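Local atomic coordinates of Isomerase/lactonizing enzyme (Agrobacterium fabrum str. C58, PDB entry 2NQL), a protein that belongs to the enolase superfamily, pairing a mandelate racemase/muconate lactonizing enzyme-type N-terminal domain with a TIM-barrel-like C-terminal domain, and holds a sodium ion in this structure. Residues G67-I72 and Y119-A124; A100-L105 and G294-I299; R163-R168 and I198-Q203; Y174-D177 and A182-F185. All blocks are in the same frame, centred on the assembly; numbering follows the deposited sequence. Where two conformers were deposited one is given.

How the interactions relate
Two pairs of contacts lie on opposite sides of the chain's centre. Interactions 1 and 2 have centres about 12 Å apart and touch through helices 98-109 and 117-138, which follow each other in the chain; interaction 1 ties strand 64-70 to the second helix, and interaction 2 joins the first to helix 295-308 of the barrel domain. Interactions 3 and 4, with centres about 11 Å apart, share helix 165-177 and lie in the early part of the barrel. Along the chain, interaction 4 is nested inside interaction 3, and both fall inside the long loop that interaction 2 closes. Barrel and N-terminal domain are thus joined by residues far apart in sequence.

Interaction 1 (G67-I72 and Y119-A124); sequences GETYGI and YVDALA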
loop_
_atom_site.group_PDB
_atom_site.type_symbol
_atom_site.label_atom_id
_atom_site.label_comp_id
_atom_site.label_asym_id
_atom_site.label_seq_id
_atom_site.Cartn_x
_atom_site.Cartn_y
_atom_site.Cartn_z
ATOM N N GLY A 67 -19.603 7.953 3.425
ATOM C CA GLY A 67 -18.173 7.988 3.645
ATOM C C GLY A 67 -17.499 8.542 2.396
ATOM O O GLY A 67 -18.147 8.724 1.364
ATOM N N GLU A 68 -16.193 8.772 2.489
ATOM C CA GLU A 68 -15.445 9.374 1.382
ATOM C C GLU A 68 -13.964 9.038 1.516
ATOM O O GLU A 68 -13.459 8.872 2.626
ATOM C CB GLU A 68 -15.656 10.906 1.395
ATOM C CG GLU A 68 -15.168 11.656 0.119
ATOM C CD GLU A 68 -15.180 13.183 0.274
ATOM O OE1 GLU A 68 -15.339 13.684 1.411
ATOM O OE2 GLU A 68 -14.972 13.873 -0.749
ATOM N N THR A 69 -13.268 8.939 0.384
ATOM C CA THR A 69 -11.825 8.787 0.394
ATOM C C THR A 69 -11.277 9.480 -0.860
ATOM O O THR A 69 -12.037 10.072 -1.620
ATOM C CB THR A 69 -11.408 7.268 0.439
ATOM O OG1 THR A 69 -9.996 7.146 0.589
ATOM C CG2 THR A 69 -11.907 6.487 -0.798
ATOM N N TYR A 70 -9.971 9.388 -1.046
ATOM C CA TYR A 70 -9.289 9.958 -2.198
ATOM C C TYR A 70 -9.857 9.377 -3.469
ATOM O O TYR A 70 -10.125 8.178 -3.568
ATOM C CB TYR A 70 -7.795 9.670 -2.131
ATOM C CG TYR A 70 -7.025 10.690 -1.322
ATOM C CD1 TYR A 70 -7.297 10.891 0.039
ATOM C CD2 TYR A 70 -6.028 11.471 -1.919
ATOM C CE1 TYR A 70 -6.580 11.840 0.786
ATOM C CE2 TYR A 70 -5.302 12.417 -1.171
ATOM C CZ TYR A 70 -5.593 12.590 0.175
ATOM O OH TYR A 70 -4.879 13.506 0.928
ATOM N N GLY A 71 -10.070 10.254 -4.431
ATOM C CA GLY A 71 -10.448 9.838 -5.765
ATOM C C GLY A 71 -9.731 10.610 -6.850
ATOM O O GLY A 71 -10.085 10.451 -8.006
ATOM N N ILE A 72 -8.724 11.414 -6.499
ATOM C CA ILE A 72 -7.996 12.192 -7.519
ATOM C C ILE A 72 -7.338 11.354 -8.620
ATOM O O ILE A 72 -7.309 11.753 -9.799
ATOM C CB ILE A 72 -6.969 13.196 -6.939
ATOM C CG1 ILE A 72 -6.080 12.554 -5.862
ATOM C CG2 ILE A 72 -7.691 14.466 -6.428
ATOM C CD1 ILE A 72 -4.775 13.300 -5.669
ATOM N N TYR A 119 -6.028 0.103 -0.660
ATOM C CA TYR A 119 -6.831 -0.790 0.168
ATOM C C TYR A 119 -7.350 -0.063 1.410
ATOM O O TYR A 119 -8.552 -0.094 1.673
ATOM C CB TYR A 119 -6.041 -2.027 0.601
ATOM C CG TYR A 119 -6.943 -3.123 1.136
ATOM C CD1 TYR A 119 -7.791 -3.808 0.290
ATOM C CD2 TYR A 119 -6.921 -3.486 2.503
ATOM C CE1 TYR A 119 -8.619 -4.846 0.763
ATOM C CE2 TYR A 119 -7.759 -4.514 2.998
ATOM C CZ TYR A 119 -8.587 -5.193 2.114
ATOM O OH TYR A 119 -9.421 -6.212 2.523
ATOM N N VAL A 120 -6.455 0.626 2.119
ATOM C CA VAL A 120 -6.884 1.390 3.285
ATOM C C VAL A 120 -7.708 2.622 2.915
ATOM O O VAL A 120 -8.610 2.989 3.659
ATOM C CB VAL A 120 -5.780 1.607 4.368
ATOM C CG1 VAL A 120 -6.335 2.386 5.623
ATOM C CG2 VAL A 120 -5.262 0.228 4.854
ATOM N N ASP A 121 -7.464 3.215 1.738
ATOM C CA ASP A 121 -8.353 4.297 1.259
ATOM C C ASP A 121 -9.791 3.759 1.238
ATOM O O ASP A 121 -10.727 4.404 1.743
ATOM C CB ASP A 121 -8.005 4.731 -0.177
ATOM C CG ASP A 121 -6.847 5.710 -0.265
ATOM O OD1 ASP A 121 -6.297 6.158 0.759
ATOM O OD2 ASP A 121 -6.464 5.987 -1.435
ATOM N N ALA A 122 -9.957 2.574 0.650
ATOM C CA ALA A 122 -11.275 1.956 0.532
ATOM C C ALA A 122 -11.895 1.691 1.896
ATOM O O ALA A 122 -13.080 1.986 2.107
ATOM C CB ALA A 122 -11.215 0.662 -0.303
ATOM N N LEU A 123 -11.093 1.137 2.804
ATOM C CA LEU A 123 -11.547 0.850 4.160
ATOM C C LEU A 123 -11.947 2.124 4.882
ATOM O O LEU A 123 -12.903 2.118 5.640
ATOM C CB LEU A 123 -10.505 0.097 4.954
ATOM C CG LEU A 123 -10.017 -1.274 4.427
ATOM C CD1 LEU A 123 -9.078 -1.941 5.469
ATOM C CD2 LEU A 123 -11.194 -2.190 4.048
ATOM N N ALA A 124 -11.220 3.207 4.615
ATOM C CA ALA A 124 -11.499 4.508 5.232
ATOM C C ALA A 124 -12.911 4.979 4.886
ATOM O O ALA A 124 -13.690 5.387 5.787
ATOM C CB ALA A 124 -10.431 5.544 4.782
HETATM O O HOH W 1 -8.054 6.388 -3.877
#
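Thr69, near the end of strand 64-70, reaches toward the helix residue Asp121. Its CB lies 3.2 Å from the backbone O of Asp121. From there the two branches divide: the methyl CG2 also leans on that carbonyl, while the hydroxyl is placed with OG1 anti to the backbone N (chi1 -174°). OG1 comes up against CB of Asp121 (3.2 Å), the two side chains crossing at about a right angle. It also lies 3.1 Å from the backbone O of Asp121, but its hydrogen bond goes to the backbone O of Gly291, in the barrel domain. A small branched residue such as threonine suits this place, since it packs between strand and helix and still offers a polar atom to a third element.

Asp121 makes the second link through water. Its OD2 receives a hydrogen bond from a water 2.9 Å away, and the same water donates to the backbone O of Tyr70 at 2.8 Å, so the carboxylate and the carbonyl are bridged. OD2 is also bonded to the hydroxyl of Tyr114 of the second subunit, and OD1 to ND1 of His292. With both oxygens held, the buried carboxylate is fixed in its rotation. Tyr70 turns its ring away from the helix, stacks it on His292 and bonds a glycerol through OH. The arrangement is the packing of sheet against helix in the N-terminal domain of the enolase superfamily, here at its border with the barrel domain and the second subunit.

Interaction 2 (A100-L105 and G294-I299); sequences AVYDDL and GITNFI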
loop_
_atom_site.group_PDB
_atom_site.type_symbol
_atom_site.label_atom_id
_atom_site.label_comp_id
_atom_site.label_asym_id
_atom_site.label_seq_id
_atom_site.Cartn_x
_atom_site.Cartn_y
_atom_site.Cartn_z
ATOM N N ALA A 100 -14.721 -3.227 14.771
ATOM C CA ALA A 100 -14.682 -4.670 14.523
ATOM C C ALA A 100 -14.829 -4.996 13.026
ATOM O O ALA A 100 -14.114 -5.858 12.504
ATOM C CB ALA A 100 -15.770 -5.393 15.348
ATOM N N VAL A 101 -15.734 -4.303 12.336
ATOM C CA VAL A 101 -15.895 -4.497 10.892
ATOM C C VAL A 101 -14.624 -4.073 10.134
ATOM O O VAL A 101 -14.127 -4.841 9.287
ATOM C CB VAL A 101 -17.152 -3.805 10.319
ATOM C CG1 VAL A 101 -17.228 -3.947 8.767
ATOM C CG2 VAL A 101 -18.437 -4.376 10.957
ATOM N N TYR A 102 -14.105 -2.879 10.455
ATOM C CA TYR A 102 -12.820 -2.416 9.925
ATOM C C TYR A 102 -11.707 -3.465 10.083
ATOM O O TYR A 102 -10.988 -3.790 9.120
ATOM C CB TYR A 102 -12.367 -1.072 10.552
ATOM C CG TYR A 102 -10.959 -0.760 10.119
ATOM C CD1 TYR A 102 -10.701 -0.178 8.861
ATOM C CD2 TYR A 102 -9.871 -1.136 10.911
ATOM C CE1 TYR A 102 -9.375 0.064 8.442
ATOM C CE2 TYR A 102 -8.550 -0.920 10.501
ATOM C CZ TYR A 102 -8.301 -0.327 9.271
ATOM O OH TYR A 102 -6.989 -0.126 8.904
ATOM N N ASP A 103 -11.552 -3.980 11.302
ATOM C CA ASP A 103 -10.470 -4.918 11.603
ATOM C C ASP A 103 -10.630 -6.201 10.798
ATOM O O ASP A 103 -9.634 -6.730 10.297
ATOM C CB ASP A 103 -10.420 -5.241 13.105
ATOM C CG ASP A 103 -9.778 -4.133 13.929
ATOM O OD1 ASP A 103 -9.030 -3.301 13.368
ATOM O OD2 ASP A 103 -10.012 -4.102 15.171
ATOM N N ASP A 104 -11.868 -6.682 10.649
ATOM C CA ASP A 104 -12.122 -7.847 9.781
ATOM C C ASP A 104 -11.749 -7.617 8.320
ATOM O O ASP A 104 -11.137 -8.484 7.691
ATOM C CB ASP A 104 -13.576 -8.301 9.878
ATOM C CG ASP A 104 -13.884 -9.008 11.205
ATOM O OD1 ASP A 104 -12.936 -9.287 11.975
ATOM O OD2 ASP A 104 -15.073 -9.242 11.469
ATOM N N LEU A 105 -12.113 -6.448 7.787
ATOM C CA LEU A 105 -11.799 -6.124 6.389
ATOM C C LEU A 105 -10.313 -5.980 6.192
ATOM O O LEU A 105 -9.769 -6.478 5.194
ATOM C CB LEU A 105 -12.536 -4.833 5.934
ATOM C CG LEU A 105 -14.062 -4.843 6.000
ATOM C CD1 LEU A 105 -14.640 -3.478 5.536
ATOM C CD2 LEU A 105 -14.659 -5.984 5.201
ATOM N N GLY A 294 -9.683 6.785 7.851
ATOM C CA GLY A 294 -10.961 6.378 8.437
ATOM C C GLY A 294 -10.892 6.638 9.936
ATOM O O GLY A 294 -9.808 6.865 10.474
ATOM N N ILE A 295 -12.051 6.622 10.588
ATOM C CA ILE A 295 -12.164 7.020 11.993
ATOM C C ILE A 295 -11.446 6.039 12.928
ATOM O O ILE A 295 -10.697 6.449 13.814
ATOM C CB ILE A 295 -13.647 7.206 12.399
ATOM C CG1 ILE A 295 -14.200 8.492 11.755
ATOM C CG2 ILE A 295 -13.811 7.269 13.969
ATOM C CD1 ILE A 295 -15.692 8.519 11.638
ATOM N N THR A 296 -11.680 4.749 12.732
ATOM C CA THR A 296 -10.980 3.720 13.546
ATOM C C THR A 296 -9.453 3.924 13.579
ATOM O O THR A 296 -8.856 3.961 14.661
ATOM C CB THR A 296 -11.337 2.313 13.062
ATOM O OG1 THR A 296 -12.749 2.119 13.177
ATOM C CG2 THR A 296 -10.563 1.220 13.847
ATOM N N ASN A 297 -8.829 4.097 12.404
ATOM C CA ASN A 297 -7.386 4.365 12.321
ATOM C C ASN A 297 -6.937 5.661 12.945
ATOM O O ASN A 297 -5.893 5.726 13.582
ATOM C CB ASN A 297 -6.896 4.299 10.858
ATOM C CG ASN A 297 -6.650 2.862 10.398
ATOM O OD1 ASN A 297 -6.111 2.048 11.152
ATOM N ND2 ASN A 297 -7.017 2.559 9.153
ATOM N N PHE A 298 -7.737 6.702 12.732
ATOM C CA PHE A 298 -7.425 8.043 13.208
ATOM C C PHE A 298 -7.421 8.011 14.747
ATOM O O PHE A 298 -6.484 8.522 15.361
ATOM C CB PHE A 298 -8.515 8.959 12.675
ATOM C CG PHE A 298 -8.140 10.396 12.531
ATOM C CD1 PHE A 298 -7.760 10.911 11.281
ATOM C CD2 PHE A 298 -8.299 11.271 13.613
ATOM C CE1 PHE A 298 -7.501 12.270 11.126
ATOM C CE2 PHE A 298 -8.024 12.633 13.476
ATOM C CZ PHE A 298 -7.630 13.131 12.236
ATOM N N ILE A 299 -8.429 7.370 15.355
ATOM C CA ILE A 299 -8.571 7.267 16.814
ATOM C C ILE A 299 -7.371 6.522 17.439
ATOM O O ILE A 299 -6.826 6.913 18.469
ATOM C CB ILE A 299 -9.949 6.585 17.174
ATOM C CG1 ILE A 299 -11.116 7.574 17.010
ATOM C CG2 ILE A 299 -9.965 5.989 18.571
ATOM C CD1 ILE A 299 -10.851 8.973 17.574
#
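The amide of Asn297 and the hydroxyl of Tyr102 meet in a direct hydrogen bond. ND2 donates to OH over 2.7 Å with an N-H...O angle of 152°, and the oxygen lies close to the amide plane, a favourable direction for an N-H donor. Ring and amide planes stand 85° apart, so the asparagine crosses the phenol end of the ring instead of lying flat on it. Further down the ring, the methyl CG2 of Thr296 rests 3.8 Å from CD2 of Tyr102. Threonine suits the spot because its methyl meets the ring while its hydroxyl serves other partners.

Tyr102 points its CG anti to the backbone N (chi1 172°), which extends the ring from helix 98-109 across to helix 295-308. The contact therefore spans the two domains of the enolase-superfamily fold, the first helix belonging to the N-terminal domain and the second to the TIM-barrel-like one.

A second shell holds these groups in place. Asn297 ND2 also donates to the backbone O of Lys293. Thr296 OG1 is bonded to Asp127 and to Trp131 on helix 117-138, and Leu123 and Asp127 of that helix pack against the Tyr102 ring. Gly294, at the N-cap of helix 295-308, takes up a positive phi, a conformation easily reached by glycine, as the chain leaves the short helix 290-293.

Interaction 3 (R163-R168 and I198-Q203); sequences RTLKAR and IANLRQ
Leu165 and Asn200 lie side by side, their chains running antiparallel, each reaching from its own helix toward the other backbone. Both carry CG anti to the backbone N (chi1 174° in Leu165, -172° in Asn200), which extends the two side chains into the space between the helices. The methyl CD2 of Leu165 lies alongside the asparagine, 3.6 Å from its CG; CD1 touches CB, while leucine CG lies by the amide and CB. An asparagine suits this partly exposed seam: its aliphatic CB accepts the leucine, and its amide works with water.

That amide reaches helix 165-177 through two solvent molecules. ND2 stands 3.5 Å from Leu165 O, but the angle is poor. A water instead accepts a hydrogen bond from ND2 at 2.7 Å and donates to Leu165 O at 2.8 Å, and a second, more distantly held by ND2 at 3.2 Å, donates to Lys166 O. Carbonyls of the first helical turn are thus tied to the second helix. Thr164 starts that turn as its N-cap, with OG1 accepting from Ala167 N.

One turn on along helix 165-177, CD2 of Leu201 approaches Arg168 O at 4.4 Å. The Arg168 guanidinium forms a salt bridge to Glu197. Helices 165-177 and 194-205 thus pack side by side on the outside of the barrel, with Leu201 and Ile198 turned inward onto Phe185 of strand 182-186 and Ile211 of strand 210-214.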
loop_
_atom_site.group_PDB
_atom_site.type_symbol
_atom_site.label_atom_id
_atom_site.label_comp_id
_atom_site.label_asym_id
_atom_site.label_seq_id
_atom_site.Cartn_x
_atom_site.Cartn_y
_atom_site.Cartn_z
ATOM N N ARG A 163 0.977 34.249 -7.173
ATOM C CA ARG A 163 2.127 34.078 -8.056
ATOM C C ARG A 163 3.414 34.684 -7.480
ATOM O O ARG A 163 4.508 34.172 -7.709
ATOM C CB ARG A 163 1.801 34.673 -9.435
ATOM C CG ARG A 163 2.710 34.218 -10.561
ATOM C CD ARG A 163 2.294 34.856 -11.908
ATOM N NE ARG A 163 2.469 36.323 -11.951
ATOM C CZ ARG A 163 1.471 37.215 -11.921
ATOM N NH1 ARG A 163 0.215 36.803 -11.845
ATOM N NH2 ARG A 163 1.721 38.524 -11.972
ATOM N N THR A 164 3.296 35.767 -6.721
ATOM C CA THR A 164 4.491 36.465 -6.256
ATOM C C THR A 164 4.644 36.311 -4.754
ATOM O O THR A 164 3.654 36.124 -4.030
ATOM C CB THR A 164 4.505 37.973 -6.626
ATOM O OG1 THR A 164 3.540 38.676 -5.822
ATOM C CG2 THR A 164 4.206 38.186 -8.128
ATOM N N LEU A 165 5.884 36.406 -4.282
ATOM C CA LEU A 165 6.151 36.422 -2.834
ATOM C C LEU A 165 5.351 37.518 -2.125
ATOM O O LEU A 165 4.752 37.270 -1.066
ATOM C CB LEU A 165 7.650 36.564 -2.557
ATOM C CG LEU A 165 8.109 36.737 -1.106
ATOM C CD1 LEU A 165 9.131 35.693 -0.719
ATOM C CD2 LEU A 165 8.692 38.135 -0.930
ATOM N N LYS A 166 5.339 38.718 -2.715
ATOM C CA LYS A 166 4.596 39.829 -2.129
ATOM C C LYS A 166 3.112 39.516 -1.968
ATOM O O LYS A 166 2.547 39.764 -0.895
ATOM C CB LYS A 166 4.787 41.120 -2.924
ATOM C CG LYS A 166 4.924 42.352 -2.037
ATOM C CD LYS A 166 3.583 42.993 -1.690
ATOM C CE LYS A 166 3.086 43.884 -2.812
ATOM N NZ LYS A 166 1.656 44.261 -2.635
ATOM N N ALA A 167 2.484 38.964 -3.010
ATOM C CA ALA A 167 1.029 38.715 -2.981
ATOM C C ALA A 167 0.678 37.561 -2.045
ATOM O O ALA A 167 -0.384 37.574 -1.404
ATOM C CB ALA A 167 0.467 38.480 -4.399
ATOM N N ARG A 168 1.591 36.595 -1.925
ATOM C CA ARG A 168 1.439 35.539 -0.922
ATOM C C ARG A 168 1.388 36.045 0.508
ATOM O O ARG A 168 0.591 35.554 1.307
ATOM C CB ARG A 168 2.473 34.427 -1.078
ATOM C CG ARG A 168 2.218 33.598 -2.347
ATOM C CD ARG A 168 3.013 32.308 -2.373
ATOM N NE ARG A 168 4.460 32.556 -2.386
ATOM C CZ ARG A 168 5.178 32.894 -3.461
ATOM N NH1 ARG A 168 4.607 33.033 -4.654
ATOM N NH2 ARG A 168 6.488 33.088 -3.339
ATOM N N ILE A 198 9.817 32.498 4.403
ATOM C CA ILE A 198 9.536 32.600 5.836
ATOM C C ILE A 198 9.930 33.960 6.407
ATOM O O ILE A 198 9.219 34.494 7.253
ATOM C CB ILE A 198 10.118 31.416 6.689
ATOM C CG1 ILE A 198 9.441 31.345 8.073
ATOM C CG2 ILE A 198 11.654 31.485 6.788
ATOM C CD1 ILE A 198 9.665 30.037 8.871
ATOM N N ALA A 199 11.046 34.511 5.914
ATOM C CA ALA A 199 11.478 35.887 6.213
ATOM C C ALA A 199 10.381 36.917 5.904
ATOM O O ALA A 199 10.015 37.732 6.760
ATOM C CB ALA A 199 12.760 36.219 5.414
ATOM N N ASN A 200 9.842 36.848 4.689
ATOM C CA ASN A 200 8.734 37.708 4.305
ATOM C C ASN A 200 7.477 37.533 5.146
ATOM O O ASN A 200 6.922 38.515 5.646
ATOM C CB ASN A 200 8.405 37.558 2.822
ATOM C CG ASN A 200 7.383 38.578 2.360
ATOM O OD1 ASN A 200 7.645 39.781 2.374
ATOM N ND2 ASN A 200 6.206 38.110 1.975
ATOM N N LEU A 201 7.042 36.282 5.307
ATOM C CA LEU A 201 5.894 35.961 6.140
ATOM C C LEU A 201 6.048 36.450 7.581
ATOM O O LEU A 201 5.136 37.096 8.110
ATOM C CB LEU A 201 5.543 34.464 6.065
ATOM C CG LEU A 201 5.010 33.999 4.688
ATOM C CD1 LEU A 201 4.791 32.490 4.664
ATOM C CD2 LEU A 201 3.738 34.755 4.226
ATOM N N ARG A 202 7.213 36.192 8.185
ATOM C CA ARG A 202 7.515 36.646 9.552
ATOM C C ARG A 202 7.437 38.189 9.680
ATOM O O ARG A 202 6.877 38.710 10.653
ATOM C CB ARG A 202 8.902 36.127 9.985
ATOM C CG ARG A 202 9.337 36.486 11.405
ATOM C CD ARG A 202 8.287 36.081 12.442
ATOM N NE ARG A 202 8.233 34.629 12.608
ATOM C CZ ARG A 202 7.183 33.961 13.084
ATOM N NH1 ARG A 202 6.064 34.604 13.412
ATOM N NH2 ARG A 202 7.241 32.638 13.197
ATOM N N GLN A 203 7.980 38.890 8.682
ATOM C CA GLN A 203 7.944 40.355 8.625
ATOM C C GLN A 203 6.517 40.871 8.480
ATOM O O GLN A 203 6.080 41.747 9.239
ATOM C CB GLN A 203 8.818 40.847 7.466
ATOM C CG GLN A 203 9.189 42.313 7.534
ATOM C CD GLN A 203 8.679 43.083 6.337
ATOM O OE1 GLN A 203 7.475 43.307 6.190
ATOM N NE2 GLN A 203 9.597 43.491 5.465
HETATM O O HOH W 2 5.485 35.617 1.085
HETATM O O HOH W 3 3.979 40.263 1.349
#

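Interaction 4 (Y174-D177 and A182-F185); sequences YWQD and AFKF
Phe183 sets the end of its ring against the last turn of helix 165-177, and this is the tight part of the contact. Its CZ lies 3.7 Å from Gln176 CB, and the ring edge faces the backbone, CE1 sitting 4.0 Å from Gln176 N, which lies near the ring plane. Trp175 adds its CB at 4.2 Å from CE1, again at the edge. With CG anti to the carbonyl carbon, the phenylalanine chi1 of -57° carries the ring toward the helix. A flat apolar ring suits the buried layer between the two, because its narrow edge fits close to the helix surface; Val157 and Leu205 pack on it as well.

The layer belongs to a beta-alpha-beta unit of the barrel domain: strand 152-158, helix 165-177 and strand 182-186. The two outer members are parallel neighbours in the sheet, and the helix that connects them packs over one side of it.

The rest of the contact is looser. The indole of Trp175 leaves Phe183 after CB and turns to Phe180, which it meets edge-to-face, and to His344. Gln176 is partly exposed, and glutamine serves two needs here, an apolar stem for phenylalanine and a polar tip for a backbone carbonyl. Its aliphatic CB and CG lie by the ring, CG at 4.2 Å from CZ, while the extended chain carries the amide onward, at 82° to the ring plane, where NE2 bonds to Leu205 O at the end of helix 194-205.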
loop_
_atom_site.group_PDB
_atom_site.type_symbol
_atom_site.label_atom_id
_atom_site.label_comp_id
_atom_site.label_asym_id
_atom_site.label_seq_id
_atom_site.Cartn_x
_atom_site.Cartn_y
_atom_site.Cartn_z
ATOM N N TYR A 174 -4.273 39.060 4.939
ATOM C CA TYR A 174 -5.725 39.065 4.802
ATOM C C TYR A 174 -6.372 38.035 5.735
ATOM O O TYR A 174 -7.349 38.343 6.452
ATOM C CB TYR A 174 -6.121 38.797 3.342
ATOM C CG TYR A 174 -7.608 38.616 3.152
ATOM C CD1 TYR A 174 -8.464 39.722 3.106
ATOM C CD2 TYR A 174 -8.167 37.340 3.073
ATOM C CE1 TYR A 174 -9.851 39.550 2.954
ATOM C CE2 TYR A 174 -9.535 37.161 2.925
ATOM C CZ TYR A 174 -10.361 38.260 2.876
ATOM O OH TYR A 174 -11.690 38.057 2.729
ATOM N N TRP A 175 -5.828 36.817 5.721
ATOM C CA TRP A 175 -6.296 35.761 6.617
ATOM C C TRP A 175 -6.030 36.031 8.096
ATOM O O TRP A 175 -6.879 35.719 8.934
ATOM C CB TRP A 175 -5.816 34.363 6.149
ATOM C CG TRP A 175 -6.636 33.935 4.956
ATOM C CD1 TRP A 175 -6.286 34.027 3.628
ATOM C CD2 TRP A 175 -7.989 33.467 4.979
ATOM N NE1 TRP A 175 -7.328 33.615 2.837
ATOM C CE2 TRP A 175 -8.387 33.271 3.634
ATOM C CE3 TRP A 175 -8.898 33.169 6.008
ATOM C CZ2 TRP A 175 -9.663 32.797 3.287
ATOM C CZ3 TRP A 175 -10.179 32.701 5.659
ATOM C CH2 TRP A 175 -10.539 32.515 4.313
ATOM N N GLN A 176 -4.882 36.640 8.405
ATOM C CA GLN A 176 -4.589 37.092 9.768
ATOM C C GLN A 176 -5.657 38.073 10.268
ATOM O O GLN A 176 -6.115 37.965 11.412
ATOM C CB GLN A 176 -3.194 37.729 9.857
ATOM C CG GLN A 176 -2.706 37.967 11.290
ATOM C CD GLN A 176 -1.350 38.639 11.342
ATOM O OE1 GLN A 176 -1.126 39.655 10.682
ATOM N NE2 GLN A 176 -0.436 38.076 12.132
ATOM N N ASP A 177 -6.059 39.003 9.403
ATOM C CA ASP A 177 -7.078 40.022 9.725
ATOM C C ASP A 177 -8.460 39.391 9.938
ATOM O O ASP A 177 -9.343 39.985 10.569
ATOM C CB ASP A 177 -7.175 41.061 8.601
ATOM C CG ASP A 177 -5.993 42.003 8.563
ATOM O OD1 ASP A 177 -5.198 42.033 9.534
ATOM O OD2 ASP A 177 -5.846 42.713 7.542
ATOM N N ALA A 182 -2.244 31.164 12.769
ATOM C CA ALA A 182 -1.350 30.085 12.406
ATOM C C ALA A 182 -1.454 29.787 10.906
ATOM O O ALA A 182 -2.544 29.850 10.321
ATOM C CB ALA A 182 -1.628 28.854 13.275
ATOM N N PHE A 183 -0.295 29.553 10.287
ATOM C CA PHE A 183 -0.123 29.579 8.830
ATOM C C PHE A 183 0.899 28.530 8.434
ATOM O O PHE A 183 1.817 28.212 9.207
ATOM C CB PHE A 183 0.406 30.952 8.352
ATOM C CG PHE A 183 -0.463 32.105 8.756
ATOM C CD1 PHE A 183 -1.500 32.535 7.921
ATOM C CD2 PHE A 183 -0.278 32.728 10.000
ATOM C CE1 PHE A 183 -2.334 33.597 8.302
ATOM C CE2 PHE A 183 -1.120 33.777 10.403
ATOM C CZ PHE A 183 -2.135 34.217 9.557
ATOM N N LYS A 184 0.761 28.011 7.217
ATOM C CA LYS A 184 1.772 27.108 6.677
ATOM C C LYS A 184 2.000 27.443 5.217
ATOM O O LYS A 184 1.039 27.725 4.483
ATOM C CB LYS A 184 1.350 25.630 6.871
ATOM C CG LYS A 184 2.387 24.618 6.372
ATOM C CD LYS A 184 1.963 23.166 6.660
ATOM C CE LYS A 184 0.952 22.655 5.647
ATOM N NZ LYS A 184 0.484 21.320 6.067
ATOM N N PHE A 185 3.263 27.411 4.792
ATOM C CA PHE A 185 3.593 27.625 3.387
ATOM C C PHE A 185 4.315 26.416 2.806
ATOM O O PHE A 185 4.953 25.657 3.546
ATOM C CB PHE A 185 4.409 28.916 3.193
ATOM C CG PHE A 185 5.842 28.800 3.618
ATOM C CD1 PHE A 185 6.838 28.452 2.694
ATOM C CD2 PHE A 185 6.208 29.023 4.947
ATOM C CE1 PHE A 185 8.179 28.333 3.097
ATOM C CE2 PHE A 185 7.554 28.887 5.358
ATOM C CZ PHE A 185 8.532 28.550 4.426
#